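Local coordinates for protein 3-hydroxyisobutyrate dehydrogenase (Salmonella typhimurium, PDB 3G0O) that probably oxidises L-threonate to 2-oxo-tetronate, using NAD(+) in preference to NADP(+) as cosubstrate, at residues A[234-239]-A[286-291]. Sequence-based numbering, arbitrary orientation.
Sequences GDYTPR and DSAVIK
Two groups grip the ammonium nitrogen of Lys-291: Glu-284 in a salt bridge, and the Tyr-236 ring in an off-centre cation-pi contact, with NZ 4.3 Å from the ring centroid. Lysine suits this place because its long methylene chain, extended beyond CG, runs antiparallel to the tyrosine side chain and lays CE over one face of the flat ring, a CH-pi contact 18° off the normal. Ala-288 is small enough for its backbone to approach the ring, its CA lying 3.7 Å from CD1 of Tyr-236. Short Ser-287 can come in obliquely, OG 3.5 Å from CD1 of Tyr-236, while its hydrogen bond goes to Asp-285. Branching at CB gives Ile-290 a CG2 methyl, an apolar surface 3.7 Å from the phenol oxygen OH of Tyr-236.

Polar bonds within 234-239 shape the loop that carries the ring. Asp-235 OD1 takes Thr-237 N from above the carboxylate, 3.1 Å away, closing an Asx turn, and receives Thr-237 OG1 on its syn lone pair. Arg-239 NH1 bonds to both Asp-235 O and Thr-237 O, linking two carbonyls through one guanidinium nitrogen.

The contact joins the loop after helix 222-232 to the 3-10 segment after helix 264-281 in the helical C-terminal region. No hydrogen bond spans the two segments, so their direct attraction rests on dispersion and on the lysine's charge near the ring, a charge that the salt bridge to Glu-284 is likely to offset in part.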
loop_
_atom_site.group_PDB
_atom_site.type_symbol
_atom_site.label_atom_id
_atom_site.label_comp_id
_atom_site.label_asym_id
_atom_site.label_seq_id
_atom_site.Cartn_x
_atom_site.Cartn_y
_atom_site.Cartn_z
ATOM N N GLY A 234 -7.638 17.250 -8.171
ATOM C CA GLY A 234 -9.013 17.369 -8.629
ATOM C C GLY A 234 -9.198 17.015 -10.095
ATOM O O GLY A 234 -10.092 17.539 -10.766
ATOM N N ASP A 235 -8.353 16.122 -10.600
ATOM C CA ASP A 235 -8.432 15.703 -11.991
ATOM C C ASP A 235 -8.903 14.252 -12.102
ATOM O O ASP A 235 -8.121 13.316 -11.926
ATOM C CB ASP A 235 -7.067 15.883 -12.660
ATOM C CG ASP A 235 -7.036 15.350 -14.074
ATOM O OD1 ASP A 235 -8.103 15.332 -14.727
ATOM O OD2 ASP A 235 -5.941 14.962 -14.532
ATOM N N TYR A 236 -10.188 14.072 -12.394
ATOM C CA TYR A 236 -10.754 12.736 -12.513
ATOM C C TYR A 236 -10.791 12.217 -13.943
ATOM O O TYR A 236 -11.585 11.332 -14.277
ATOM C CB TYR A 236 -12.149 12.712 -11.875
ATOM C CG TYR A 236 -12.080 12.954 -10.385
ATOM C CD1 TYR A 236 -11.640 11.951 -9.519
ATOM C CD2 TYR A 236 -12.346 14.218 -9.850
ATOM C CE1 TYR A 236 -11.461 12.198 -8.163
ATOM C CE2 TYR A 236 -12.166 14.478 -8.494
ATOM C CZ TYR A 236 -11.719 13.463 -7.658
ATOM O OH TYR A 236 -11.499 13.725 -6.326
ATOM N N THR A 237 -9.924 12.777 -14.785
ATOM C CA THR A 237 -9.809 12.336 -16.170
ATOM C C THR A 237 -9.423 10.867 -16.032
ATOM O O THR A 237 -8.500 10.533 -15.294
ATOM C CB THR A 237 -8.683 13.095 -16.906
ATOM O OG1 THR A 237 -9.027 14.481 -17.002
ATOM C CG2 THR A 237 -8.483 12.533 -18.301
ATOM N N PRO A 238 -10.123 9.971 -16.737
ATOM C CA PRO A 238 -9.828 8.538 -16.653
ATOM C C PRO A 238 -8.493 8.023 -17.188
ATOM O O PRO A 238 -8.184 8.177 -18.368
ATOM C CB PRO A 238 -11.009 7.906 -17.386
ATOM C CG PRO A 238 -11.312 8.927 -18.448
ATOM C CD PRO A 238 -11.237 10.225 -17.668
ATOM N N ARG A 239 -7.699 7.428 -16.301
ATOM C CA ARG A 239 -6.443 6.806 -16.694
ATOM C C ARG A 239 -6.884 5.351 -16.756
ATOM O O ARG A 239 -6.632 4.640 -17.726
ATOM C CB ARG A 239 -5.360 6.970 -15.621
ATOM C CG ARG A 239 -4.632 8.307 -15.625
ATOM C CD ARG A 239 -5.496 9.437 -15.108
ATOM N NE ARG A 239 -4.692 10.619 -14.800
ATOM C CZ ARG A 239 -5.159 11.705 -14.194
ATOM N NH1 ARG A 239 -6.434 11.764 -13.830
ATOM N NH2 ARG A 239 -4.349 12.726 -13.939
ATOM N N ASP A 286 -10.758 5.790 -11.711
ATOM C CA ASP A 286 -11.217 4.990 -10.581
ATOM C C ASP A 286 -11.090 5.709 -9.238
ATOM O O ASP A 286 -11.763 5.348 -8.272
ATOM C CB ASP A 286 -10.528 3.606 -10.531
ATOM C CG ASP A 286 -9.023 3.673 -10.709
ATOM O OD1 ASP A 286 -8.394 4.620 -10.200
ATOM O OD2 ASP A 286 -8.467 2.750 -11.350
ATOM N N SER A 287 -10.252 6.741 -9.170
ATOM C CA SER A 287 -10.118 7.472 -7.922
ATOM C C SER A 287 -11.432 8.193 -7.617
ATOM O O SER A 287 -11.655 8.639 -6.493
ATOM C CB SER A 287 -8.961 8.483 -7.991
ATOM O OG SER A 287 -9.171 9.469 -8.986
ATOM N N ALA A 288 -12.308 8.283 -8.619
ATOM C CA ALA A 288 -13.602 8.947 -8.447
ATOM C C ALA A 288 -14.513 8.183 -7.491
ATOM O O ALA A 288 -15.600 8.655 -7.150
ATOM C CB ALA A 288 -14.295 9.131 -9.797
ATOM N N VAL A 289 -14.078 7.003 -7.059
ATOM C CA VAL A 289 -14.871 6.231 -6.111
ATOM C C VAL A 289 -15.029 7.080 -4.841
ATOM O O VAL A 289 -15.970 6.899 -4.064
ATOM C CB VAL A 289 -14.180 4.887 -5.755
ATOM C CG1 VAL A 289 -12.840 5.144 -5.074
ATOM C CG2 VAL A 289 -15.093 4.056 -4.859
ATOM N N ILE A 290 -14.105 8.019 -4.642
ATOM C CA ILE A 290 -14.148 8.896 -3.480
ATOM C C ILE A 290 -15.420 9.756 -3.488
ATOM O O ILE A 290 -15.864 10.242 -2.450
ATOM C CB ILE A 290 -12.906 9.832 -3.441
ATOM C CG1 ILE A 290 -12.806 10.502 -2.068
ATOM C CG2 ILE A 290 -13.016 10.902 -4.530
ATOM C CD1 ILE A 290 -11.522 11.295 -1.855
ATOM N N LYS A 291 -16.014 9.930 -4.664
ATOM C CA LYS A 291 -17.216 10.746 -4.782
ATOM C C LYS A 291 -18.464 10.172 -4.108
ATOM O O LYS A 291 -19.444 10.892 -3.906
ATOM C CB LYS A 291 -17.497 11.044 -6.259
ATOM C CG LYS A 291 -16.431 11.931 -6.890
ATOM C CD LYS A 291 -16.736 12.256 -8.344
ATOM C CE LYS A 291 -15.696 13.216 -8.914
ATOM N NZ LYS A 291 -15.981 13.588 -10.328
#